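Local atomic coordinates of beta-n-acetylhexosaminidase (PDB entry 4AZH), a protein that removes terminal beta-linked N-acetylglucosamine residues from glycans, as a family 20 glycoside hydrolase catalytic module of the pneumococcal exo-beta-D-N-acetylglucosaminidase StrH. Residues A[146-151]-A[183-188]; A[175-180]-A[224-229]; A[284-289]-A[331-336]. All blocks are in the same frame, centred on the assembly; numbering follows the deposited sequence. Where two conformers were deposited one is given.

Contact 1. Residues A[146-151]-A[183-188]. With LOG (N-acetylglucosaminono-1,5-lactone (Z)-oxime), chain E; EDO (1,2-ethanediol), chain F; EDO (1,2-ethanediol), chain G.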
loop_
_atom_site.group_PDB
_atom_site.type_symbol
_atom_site.label_atom_id
_atom_site.label_comp_id
_atom_site.label_asym_id
_atom_site.label_seq_id
_atom_site.Cartn_x
_atom_site.Cartn_y
_atom_site.Cartn_z
ATOM N N LYS A 146 -10.971 -21.138 -3.092
ATOM C CA LYS A 146 -10.846 -20.774 -1.708
ATOM C C LYS A 146 -10.475 -19.308 -1.568
ATOM O O LYS A 146 -10.340 -18.829 -0.452
ATOM C CB LYS A 146 -9.788 -21.639 -1.015
ATOM C CG LYS A 146 -10.137 -23.127 -1.000
ATOM C CD LYS A 146 -9.362 -23.888 0.080
ATOM C CE LYS A 146 -10.077 -23.828 1.443
ATOM N NZ LYS A 146 -9.343 -24.494 2.578
ATOM N N THR A 147 -10.329 -18.576 -2.672
ATOM C CA THR A 147 -9.696 -17.229 -2.582
ATOM C C THR A 147 -10.557 -16.100 -3.096
ATOM O O THR A 147 -10.367 -14.954 -2.724
ATOM C CB THR A 147 -8.381 -17.142 -3.406
ATOM O OG1 THR A 147 -8.677 -17.325 -4.798
ATOM C CG2 THR A 147 -7.322 -18.176 -2.912
ATOM N N THR A 148 -11.469 -16.433 -3.980
ATOM C CA THR A 148 -12.105 -15.457 -4.821
ATOM C C THR A 148 -13.621 -15.609 -4.693
ATOM O O THR A 148 -14.124 -16.733 -4.651
ATOM C CB THR A 148 -11.679 -15.711 -6.280
ATOM O OG1 THR A 148 -10.238 -15.700 -6.375
ATOM C CG2 THR A 148 -12.297 -14.698 -7.257
ATOM N N MET A 149 -14.319 -14.472 -4.642
ATOM C CA MET A 149 -15.767 -14.387 -4.649
ATOM C C MET A 149 -16.365 -14.639 -6.038
ATOM O O MET A 149 -15.866 -14.152 -7.062
ATOM C CB MET A 149 -16.170 -12.962 -4.213
ATOM C CG MET A 149 -17.667 -12.662 -4.215
ATOM S SD MET A 149 -18.064 -11.193 -3.238
ATOM C CE MET A 149 -16.923 -10.024 -3.965
ATOM N N ASP A 150 -17.477 -15.357 -6.046
ATOM C CA ASP A 150 -18.300 -15.560 -7.220
ATOM C C ASP A 150 -18.976 -14.244 -7.599
ATOM O O ASP A 150 -19.769 -13.706 -6.829
ATOM C CB ASP A 150 -19.339 -16.643 -6.881
ATOM C CG ASP A 150 -20.395 -16.835 -7.963
ATOM O OD1 ASP A 150 -20.254 -16.293 -9.071
ATOM O OD2 ASP A 150 -21.391 -17.560 -7.678
ATOM N N LEU A 151 -18.668 -13.725 -8.784
ATOM C CA LEU A 151 -19.254 -12.468 -9.241
ATOM C C LEU A 151 -20.760 -12.537 -9.445
ATOM O O LEU A 151 -21.426 -11.502 -9.449
ATOM C CB LEU A 151 -18.561 -11.962 -10.509
ATOM C CG LEU A 151 -17.114 -11.475 -10.363
ATOM C CD1 LEU A 151 -16.454 -11.313 -11.722
ATOM C CD2 LEU A 151 -17.032 -10.180 -9.571
ATOM N N ASP A 183 -6.387 -7.944 -7.976
ATOM C CA ASP A 183 -5.492 -8.934 -8.576
ATOM C C ASP A 183 -5.962 -10.413 -8.413
ATOM O O ASP A 183 -6.637 -10.767 -7.452
ATOM C CB ASP A 183 -4.047 -8.758 -8.057
ATOM C CG ASP A 183 -3.913 -8.946 -6.543
ATOM O OD1 ASP A 183 -4.749 -8.421 -5.764
ATOM O OD2 ASP A 183 -2.941 -9.627 -6.115
ATOM N N GLU A 184 -5.569 -11.245 -9.378
ATOM C CA GLU A 184 -5.708 -12.708 -9.334
ATOM C C GLU A 184 -7.164 -13.210 -9.181
ATOM O O GLU A 184 -7.606 -13.560 -8.072
ATOM C CB GLU A 184 -4.761 -13.315 -8.266
ATOM C CG GLU A 184 -3.262 -13.000 -8.480
ATOM C CD GLU A 184 -2.295 -13.720 -7.514
ATOM O OE1 GLU A 184 -2.339 -14.972 -7.437
ATOM O OE2 GLU A 184 -1.485 -13.042 -6.857
ATOM N N TYR A 185 -7.912 -13.267 -10.281
ATOM C CA TYR A 185 -9.281 -13.765 -10.197
ATOM C C TYR A 185 -9.347 -15.301 -10.198
ATOM O O TYR A 185 -9.139 -15.926 -11.221
ATOM C CB TYR A 185 -10.225 -13.190 -11.292
ATOM C CG TYR A 185 -11.662 -13.497 -10.890
ATOM C CD1 TYR A 185 -12.238 -14.720 -11.203
ATOM C CD2 TYR A 185 -12.406 -12.597 -10.112
ATOM C CE1 TYR A 185 -13.509 -15.039 -10.781
ATOM C CE2 TYR A 185 -13.701 -12.903 -9.691
ATOM C CZ TYR A 185 -14.244 -14.137 -10.025
ATOM O OH TYR A 185 -15.516 -14.488 -9.613
ATOM N N ALA A 186 -9.692 -15.902 -9.067
ATOM C CA ALA A 186 -9.767 -17.352 -8.923
ATOM C C ALA A 186 -8.597 -18.106 -9.558
ATOM O O ALA A 186 -8.798 -19.110 -10.251
ATOM C CB ALA A 186 -11.116 -17.893 -9.427
ATOM N N ASN A 187 -7.381 -17.646 -9.319
ATOM C CA ASN A 187 -6.242 -18.368 -9.887
ATOM C C ASN A 187 -6.102 -19.813 -9.381
ATOM O O ASN A 187 -5.675 -20.702 -10.140
ATOM C CB ASN A 187 -4.936 -17.576 -9.740
ATOM C CG ASN A 187 -4.732 -16.546 -10.861
ATOM O OD1 ASN A 187 -3.869 -15.661 -10.727
ATOM N ND2 ASN A 187 -5.510 -16.645 -11.965
ATOM N N ASP A 188 -6.491 -20.044 -8.118
ATOM C CA ASP A 188 -6.404 -21.378 -7.494
ATOM C C ASP A 188 -7.399 -22.345 -8.140
ATOM O O ASP A 188 -7.274 -23.563 -7.983
ATOM C CB ASP A 188 -6.617 -21.306 -5.956
ATOM C CG ASP A 188 -8.074 -20.913 -5.563
ATOM O OD1 ASP A 188 -8.749 -20.139 -6.299
ATOM O OD2 ASP A 188 -8.545 -21.391 -4.517
HETATM C C2 LOG E . 0.523 -11.180 -5.833
HETATM C C3 LOG E . 0.844 -11.012 -4.349
HETATM C C4 LOG E . 1.991 -11.939 -4.010
HETATM C C5 LOG E . 3.199 -11.491 -4.822
HETATM C C6 LOG E . 4.452 -12.260 -4.353
HETATM C C7 LOG E . 0.580 -8.830 -6.634
HETATM C C8 LOG E . -0.228 -7.593 -7.018
HETATM N N2 LOG E . -0.142 -9.950 -6.326
HETATM O O1 LOG E . 2.494 -11.714 -8.683
HETATM O O3 LOG E . -0.347 -11.263 -3.489
HETATM O O4 LOG E . 2.326 -11.808 -2.653
HETATM O O5 LOG E . 2.952 -11.729 -6.169
HETATM O O6 LOG E . 4.410 -13.603 -4.771
HETATM C C1 LOG E . 1.679 -11.443 -6.637
HETATM O O7 LOG E . 1.811 -8.787 -6.670
HETATM N N1 LOG E . 1.430 -11.469 -7.906
HETATM C C1 EDO F . -18.428 -17.092 -11.462
HETATM O O1 EDO F . -17.739 -15.937 -10.945
HETATM C C2 EDO F . -17.580 -18.341 -11.290
HETATM O O2 EDO F . -18.036 -19.053 -10.141
HETATM C C1 EDO G . -0.053 -17.242 -5.208
HETATM O O1 EDO G . -1.406 -17.168 -5.660
HETATM C C2 EDO G . 0.217 -15.912 -4.522
HETATM O O2 EDO G . -0.233 -14.853 -5.400
HETATM O O HOH W 1 -6.157 -17.331 -6.287
#
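The phenol ring of Tyr185 carries the methyl of Thr148 on one face: CG2 stands 3.4 Å from the ring centroid and 14° off the normal, a CH-pi contact almost over the centre. At the ring's edge, near its plane, lies O1 of a 1,2-ethanediol (chain F), while Leu151 CG approaches obliquely, 3.8 Å from Tyr185 CE2. Tyr185 OH also comes within 2.6 Å of Met149 O, although its single proton has that ethanediol as a rival acceptor. The same threonine works with both branches. Its chi1 of -55° sends CG2 to the ring and puts OG1 beside the backbone N, where Thr148 OG1 accepts a bond from Ala186 N (2.8 Å). A further hydrogen bond joins Thr148 OG1 to Thr147 OG1. At the far end the Asp188 carboxylate receives Lys146 N on the syn lone pair of OD2, 2.8 Å long and nearly straight at 172°; Asp188 OD1 is hydrogen-bonded to Ser145 OG. The loop held against segment 146-151 in this way carries Asp183, whose OD2 accepts a hydrogen bond from the inhibitor's N2 at 2.8 Å, followed by Glu184. Such an adjacent Asp-Glu pair is characteristic of the substrate-assisted active site of family 20 hydrolases.

Contact 2. Residues A[175-180]-A[224-229]. With LOG (N-acetylglucosaminono-1,5-lactone (Z)-oxime), chain E.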
loop_
_atom_site.group_PDB
_atom_site.type_symbol
_atom_site.label_atom_id
_atom_site.label_comp_id
_atom_site.label_asym_id
_atom_site.label_seq_id
_atom_site.Cartn_x
_atom_site.Cartn_y
_atom_site.Cartn_z
ATOM N N THR A 175 -6.703 9.332 4.931
ATOM C CA THR A 175 -5.685 8.951 3.985
ATOM C C THR A 175 -6.149 9.525 2.646
ATOM O O THR A 175 -7.359 9.717 2.450
ATOM C CB THR A 175 -5.623 7.397 3.868
ATOM O OG1 THR A 175 -6.848 6.912 3.290
ATOM C CG2 THR A 175 -5.405 6.732 5.241
ATOM N N LYS A 176 -5.240 9.750 1.703
ATOM C CA LYS A 176 -5.676 10.275 0.419
ATOM C C LYS A 176 -6.120 9.161 -0.512
ATOM O O LYS A 176 -6.950 9.383 -1.385
ATOM C CB LYS A 176 -4.566 11.069 -0.278
ATOM C CG LYS A 176 -3.919 12.227 0.480
ATOM C CD LYS A 176 -2.837 12.778 -0.464
ATOM C CE LYS A 176 -2.213 14.101 -0.013
ATOM N NZ LYS A 176 -1.441 14.038 1.258
ATOM N N ILE A 177 -5.527 7.976 -0.353
ATOM C CA ILE A 177 -5.654 6.891 -1.330
ATOM C C ILE A 177 -6.262 5.641 -0.680
ATOM O O ILE A 177 -6.055 5.399 0.500
ATOM C CB ILE A 177 -4.270 6.516 -1.928
ATOM C CG1 ILE A 177 -3.607 7.706 -2.655
ATOM C CG2 ILE A 177 -4.364 5.324 -2.871
ATOM C CD1 ILE A 177 -2.186 7.430 -3.129
ATOM N N PHE A 178 -7.003 4.858 -1.460
ATOM C CA PHE A 178 -7.510 3.552 -1.020
ATOM C C PHE A 178 -7.296 2.536 -2.151
ATOM O O PHE A 178 -7.784 2.732 -3.272
ATOM C CB PHE A 178 -9.007 3.639 -0.651
ATOM C CG PHE A 178 -9.589 2.368 -0.070
ATOM C CD1 PHE A 178 -9.997 1.326 -0.898
ATOM C CD2 PHE A 178 -9.747 2.236 1.288
ATOM C CE1 PHE A 178 -10.544 0.167 -0.376
ATOM C CE2 PHE A 178 -10.304 1.072 1.841
ATOM C CZ PHE A 178 -10.679 0.021 1.009
ATOM N N ASN A 179 -6.546 1.478 -1.860
ATOM C CA ASN A 179 -6.299 0.385 -2.815
ATOM C C ASN A 179 -7.294 -0.774 -2.638
ATOM O O ASN A 179 -7.271 -1.488 -1.625
ATOM C CB ASN A 179 -4.854 -0.119 -2.645
ATOM C CG ASN A 179 -4.452 -1.144 -3.688
ATOM O OD1 ASN A 179 -5.231 -1.475 -4.605
ATOM N ND2 ASN A 179 -3.203 -1.624 -3.593
ATOM N N PHE A 180 -8.165 -0.968 -3.631
ATOM C CA PHE A 180 -9.134 -2.069 -3.581
ATOM C C PHE A 180 -8.676 -3.357 -4.288
ATOM O O PHE A 180 -9.330 -4.410 -4.220
ATOM C CB PHE A 180 -10.520 -1.601 -4.002
ATOM C CG PHE A 180 -10.593 -1.026 -5.377
ATOM C CD1 PHE A 180 -10.781 -1.849 -6.482
ATOM C CD2 PHE A 180 -10.554 0.341 -5.576
ATOM C CE1 PHE A 180 -10.879 -1.328 -7.784
ATOM C CE2 PHE A 180 -10.674 0.873 -6.873
ATOM C CZ PHE A 180 -10.833 0.039 -7.970
ATOM N N GLN A 224 -8.773 8.743 -3.398
ATOM C CA GLN A 224 -8.237 8.358 -4.702
ATOM C C GLN A 224 -8.288 6.829 -4.821
ATOM O O GLN A 224 -7.700 6.129 -4.004
ATOM C CB GLN A 224 -6.798 8.860 -4.827
ATOM C CG GLN A 224 -6.022 8.397 -6.057
ATOM C CD GLN A 224 -6.691 8.773 -7.378
ATOM O OE1 GLN A 224 -7.049 7.901 -8.160
ATOM N NE2 GLN A 224 -6.843 10.054 -7.639
ATOM N N PRO A 225 -8.997 6.293 -5.819
ATOM C CA PRO A 225 -8.971 4.828 -5.910
ATOM C C PRO A 225 -7.673 4.316 -6.540
ATOM O O PRO A 225 -7.111 4.946 -7.434
ATOM C CB PRO A 225 -10.192 4.503 -6.786
ATOM C CG PRO A 225 -10.399 5.734 -7.605
ATOM C CD PRO A 225 -9.857 6.908 -6.842
ATOM N N MET A 226 -7.163 3.221 -5.985
ATOM C CA MET A 226 -5.994 2.533 -6.506
ATOM C C MET A 226 -6.417 1.083 -6.737
ATOM O O MET A 226 -7.318 0.585 -6.042
ATOM C CB MET A 226 -4.859 2.628 -5.504
ATOM C CG MET A 226 -3.530 1.967 -5.877
ATOM S SD MET A 226 -2.371 2.310 -4.523
ATOM C CE MET A 226 -1.028 1.157 -4.763
ATOM N N ALA A 227 -5.770 0.426 -7.706
ATOM C CA ALA A 227 -5.963 -1.014 -7.932
ATOM C C ALA A 227 -4.757 -1.547 -8.676
ATOM O O ALA A 227 -3.983 -0.752 -9.265
ATOM C CB ALA A 227 -7.236 -1.290 -8.733
ATOM N N PHE A 228 -4.563 -2.869 -8.661
ATOM C CA PHE A 228 -3.463 -3.405 -9.428
ATOM C C PHE A 228 -3.879 -3.510 -10.874
ATOM O O PHE A 228 -5.076 -3.423 -11.206
ATOM C CB PHE A 228 -2.996 -4.747 -8.934
ATOM C CG PHE A 228 -2.533 -4.748 -7.511
ATOM C CD1 PHE A 228 -1.355 -4.104 -7.135
ATOM C CD2 PHE A 228 -3.254 -5.430 -6.543
ATOM C CE1 PHE A 228 -0.906 -4.139 -5.804
ATOM C CE2 PHE A 228 -2.806 -5.466 -5.213
ATOM C CZ PHE A 228 -1.650 -4.802 -4.843
ATOM N N ASN A 229 -2.871 -3.682 -11.731
ATOM C CA ASN A 229 -3.075 -3.634 -13.165
ATOM C C ASN A 229 -3.810 -4.841 -13.738
ATOM O O ASN A 229 -4.493 -4.712 -14.755
ATOM C CB ASN A 229 -1.721 -3.431 -13.888
ATOM C CG ASN A 229 -0.782 -4.592 -13.695
ATOM O OD1 ASN A 229 -0.062 -4.701 -12.673
ATOM N ND2 ASN A 229 -0.770 -5.478 -14.674
HETATM C C2 LOG E . 0.523 -11.180 -5.833
HETATM C C3 LOG E . 0.844 -11.012 -4.349
HETATM C C4 LOG E . 1.991 -11.939 -4.010
HETATM C C5 LOG E . 3.199 -11.491 -4.822
HETATM C C6 LOG E . 4.452 -12.260 -4.353
HETATM C C7 LOG E . 0.580 -8.830 -6.634
HETATM C C8 LOG E . -0.228 -7.593 -7.018
HETATM N N2 LOG E . -0.142 -9.950 -6.326
HETATM O O1 LOG E . 2.494 -11.714 -8.683
HETATM O O3 LOG E . -0.347 -11.263 -3.489
HETATM O O4 LOG E . 2.326 -11.808 -2.653
HETATM O O5 LOG E . 2.952 -11.729 -6.169
HETATM O O6 LOG E . 4.410 -13.603 -4.771
HETATM C C1 LOG E . 1.679 -11.443 -6.637
HETATM O O7 LOG E . 1.811 -8.787 -6.670
HETATM N N1 LOG E . 1.430 -11.469 -7.906
#
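Met226 O is gripped by two groups of segment 175-180: Phe180 N donates to it over 3.0 Å, and Asn179 CA makes a CA-H...O contact of 3.4 Å with it. The Phe180 ring merely lies against this oxygen, which is offset toward the ring's rim. Three more backbone bonds, Gln224 N to Lys176 O, Phe178 N to Gln224 O and Met226 N to Phe178 O, complete the alternating pattern of neighbouring parallel strands, with Ile177, Phe178 and Asn179 paired to Gln224, Pro225 and Met226. The directions of the two short strand segments differ by 33°.

On the face bearing Ile177, Asn179 and Met226, the extended methionine runs across the asparagine, and Ile177 CG2 packs 3.8 Å from Met226 CB. Asn179 ND2 approaches Phe228 CZ at 3.8 Å, with amide and ring planes 71° apart, while its strongest polar partner is His44 NE2. The Phe180 ring is swung toward the neighbouring strand by a chi1 of 59°, which sets CG between backbone N and carbonyl carbon. Ala227 CB then lies over the ring face, 4.1 Å from the centroid, and Pro225 CB meets the edge; helix 204-220 also packs on Phe180 and Pro225.

Phe228 carries the strand pair to the ligand: the acetamido methyl C8 of the inhibitor sits over the ring centre, 3.5 Å above its plane. The four backbone bonds fix the register of the strands, and the ligand meets an apolar aromatic face, consistent with recognition of the N-acetyl group at the C-terminal mouth of the barrel.

Contact 3. Residues A[284-289]-A[331-336]. With LOG (N-acetylglucosaminono-1,5-lactone (Z)-oxime), chain E.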
loop_
_atom_site.group_PDB
_atom_site.type_symbol
_atom_site.label_atom_id
_atom_site.label_comp_id
_atom_site.label_asym_id
_atom_site.label_seq_id
_atom_site.Cartn_x
_atom_site.Cartn_y
_atom_site.Cartn_z
ATOM N N LEU A 284 8.821 -12.821 2.186
ATOM C CA LEU A 284 9.456 -13.164 3.455
ATOM C C LEU A 284 9.902 -14.620 3.423
ATOM O O LEU A 284 9.098 -15.527 3.152
ATOM C CB LEU A 284 8.500 -12.921 4.646
ATOM C CG LEU A 284 7.963 -11.516 4.960
ATOM C CD1 LEU A 284 7.067 -11.539 6.208
ATOM C CD2 LEU A 284 9.071 -10.474 5.128
ATOM N N GLY A 285 11.198 -14.825 3.649
ATOM C CA GLY A 285 11.770 -16.169 3.728
ATOM C C GLY A 285 12.205 -16.809 2.427
ATOM O O GLY A 285 12.733 -17.915 2.451
ATOM N N GLN A 286 11.971 -16.143 1.292
ATOM C CA GLN A 286 12.305 -16.722 -0.025
ATOM C C GLN A 286 13.803 -16.916 -0.126
ATOM O O GLN A 286 14.574 -16.053 0.281
ATOM C CB GLN A 286 11.852 -15.800 -1.162
ATOM C CG GLN A 286 11.927 -16.411 -2.551
ATOM C CD GLN A 286 10.658 -17.150 -2.969
ATOM O OE1 GLN A 286 9.780 -17.437 -2.154
ATOM N NE2 GLN A 286 10.561 -17.467 -4.257
ATOM N N LYS A 287 14.217 -18.044 -0.677
ATOM C CA LYS A 287 15.639 -18.325 -0.800
ATOM C C LYS A 287 16.072 -18.349 -2.274
ATOM O O LYS A 287 15.238 -18.585 -3.156
ATOM C CB LYS A 287 15.998 -19.611 -0.034
ATOM C CG LYS A 287 16.061 -19.427 1.481
ATOM C CD LYS A 287 16.783 -18.115 1.841
ATOM C CE LYS A 287 17.160 -17.994 3.322
ATOM N NZ LYS A 287 16.220 -17.165 4.136
ATOM N N PRO A 288 17.367 -18.057 -2.546
ATOM C CA PRO A 288 17.880 -18.115 -3.920
ATOM C C PRO A 288 17.369 -19.357 -4.648
ATOM O O PRO A 288 16.853 -19.268 -5.771
ATOM C CB PRO A 288 19.399 -18.197 -3.723
ATOM C CG PRO A 288 19.668 -17.550 -2.401
ATOM C CD PRO A 288 18.409 -17.647 -1.575
ATOM N N GLU A 289 17.471 -20.496 -3.963
ATOM C CA GLU A 289 17.093 -21.799 -4.495
ATOM C C GLU A 289 15.609 -21.894 -4.848
ATOM O O GLU A 289 15.220 -22.774 -5.605
ATOM C CB GLU A 289 17.474 -22.910 -3.502
ATOM C CG GLU A 289 18.861 -22.736 -2.878
ATOM C CD GLU A 289 18.818 -21.963 -1.565
ATOM O OE1 GLU A 289 18.062 -22.390 -0.653
ATOM O OE2 GLU A 289 19.526 -20.931 -1.448
ATOM N N ALA A 331 4.065 -11.721 1.957
ATOM C CA ALA A 331 4.134 -12.789 2.950
ATOM C C ALA A 331 3.414 -14.066 2.500
ATOM O O ALA A 331 2.577 -14.613 3.223
ATOM C CB ALA A 331 3.592 -12.278 4.275
ATOM N N ASP A 332 3.761 -14.530 1.296
ATOM C CA ASP A 332 3.051 -15.661 0.617
ATOM C C ASP A 332 3.005 -16.902 1.502
ATOM O O ASP A 332 2.033 -17.665 1.476
ATOM C CB ASP A 332 3.706 -16.010 -0.715
ATOM C CG ASP A 332 3.608 -14.875 -1.730
ATOM O OD1 ASP A 332 3.582 -13.695 -1.315
ATOM O OD2 ASP A 332 3.544 -15.175 -2.951
ATOM N N ARG A 333 4.070 -17.076 2.279
ATOM C CA ARG A 333 4.138 -18.101 3.300
ATOM C C ARG A 333 4.168 -17.322 4.596
ATOM O O ARG A 333 5.249 -16.960 5.052
ATOM C CB ARG A 333 5.445 -18.892 3.132
ATOM C CG ARG A 333 5.523 -19.716 1.853
ATOM C CD ARG A 333 6.906 -20.323 1.641
ATOM N NE ARG A 333 7.675 -19.608 0.628
ATOM C CZ ARG A 333 8.622 -18.707 0.876
ATOM N NH1 ARG A 333 8.961 -18.378 2.117
ATOM N NH2 ARG A 333 9.244 -18.139 -0.137
ATOM N N PRO A 334 2.989 -17.054 5.203
ATOM C CA PRO A 334 2.942 -16.069 6.302
ATOM C C PRO A 334 3.556 -16.574 7.595
ATOM O O PRO A 334 3.730 -15.788 8.527
ATOM C CB PRO A 334 1.454 -15.813 6.479
ATOM C CG PRO A 334 0.854 -17.138 6.168
ATOM C CD PRO A 334 1.663 -17.683 5.014
ATOM N N SER A 335 3.916 -17.852 7.646
ATOM C CA SER A 335 4.599 -18.367 8.828
ATOM C C SER A 335 6.111 -18.164 8.738
ATOM O O SER A 335 6.837 -18.429 9.697
ATOM C CB SER A 335 4.244 -19.819 9.058
ATOM O OG SER A 335 4.953 -20.629 8.172
ATOM N N ALA A 336 6.592 -17.659 7.601
ATOM C CA ALA A 336 7.971 -17.194 7.505
ATOM C C ALA A 336 8.242 -16.128 8.560
ATOM O O ALA A 336 7.352 -15.371 8.927
ATOM C CB ALA A 336 8.242 -16.631 6.116
HETATM C C2 LOG E . 0.523 -11.180 -5.833
HETATM C C3 LOG E . 0.844 -11.012 -4.349
HETATM C C4 LOG E . 1.991 -11.939 -4.010
HETATM C C5 LOG E . 3.199 -11.491 -4.822
HETATM C C6 LOG E . 4.452 -12.260 -4.353
HETATM C C7 LOG E . 0.580 -8.830 -6.634
HETATM C C8 LOG E . -0.228 -7.593 -7.018
HETATM N N2 LOG E . -0.142 -9.950 -6.326
HETATM O O1 LOG E . 2.494 -11.714 -8.683
HETATM O O3 LOG E . -0.347 -11.263 -3.489
HETATM O O4 LOG E . 2.326 -11.808 -2.653
HETATM O O5 LOG E . 2.952 -11.729 -6.169
HETATM O O6 LOG E . 4.410 -13.603 -4.771
HETATM C C1 LOG E . 1.679 -11.443 -6.637
HETATM O O7 LOG E . 1.811 -8.787 -6.670
HETATM N N1 LOG E . 1.430 -11.469 -7.906
HETATM O O HOH W 2 6.362 -15.426 2.993
#
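A chi1 of -62° places Leu284 CG anti to the carbonyl carbon, and the extended chi2 of -179° then carries CD1 to within 4.0 Å of Ala331 CB. Nearer the backbone, Leu284 CB packs at the same separation against Ala336 CB, so that one leucine touches both ends of segment 331-336. How Arg333 meets Gln286 is doubtful, because the arginine was deposited in two conformers and the one given comes implausibly close to the glutamine. In that conformer the Arg333 chain bends at chi3 and brings its guanidinium toward segment 284-289, roughly in line with the plane of the Gln286 amide, an arrangement that carries the same doubt. Gln286 NE2 has a separate hydrogen bond to Gly291 O.

A clearer polar connection runs through a water molecule, which donates to Leu284 O at 2.7 Å and accepts from Arg333 N at 2.9 Å. Ala336 CB lies 3.3 Å from Leu284 O, a van der Waals contact. Ala336 closes a type I beta turn from Arg333, with Ala336 N bonded to Arg333 O at 3.0 Å. Gly285 suits this place because, at its positive phi of 87°, a CB would press on the carbonyl O of Leu284 and on Ala336 CB.

Asp332 faces the inhibitor instead, accepting hydrogen bonds from O4 on OD1 and from O6 on OD2, each at 2.6 Å, and so grips two hydroxyls with one carboxylate. The two segments lie in the loops that follow the paired parallel strands 282-283 and 322-330; the first leads toward helix 295-304 and the second toward helix 340-352.

In the fold
All three contacts touch the same N-acetylglucosaminono-1,5-lactone oxime: contacts 1 and 2 share its acetamido group, and contact 3 holds the O4 and O6 end. Contacts 1 and 2 meet directly where Asp183 OD1 lies 3.4 Å from Phe228 CD2, although their centres are about 19 Å apart. Their segments alternate along the chain, 183-188 following closely on 175-180, so that the strand paired in contact 2 leads into the loop of contact 1. Contact 3 comes later in sequence; its nearest atoms are about 7 Å from contact 1 and about 11 Å from contact 2, so it touches neither, but shares the ligand with them. Arg20 and Tyr281 add further hydrogen bonds to the inhibitor.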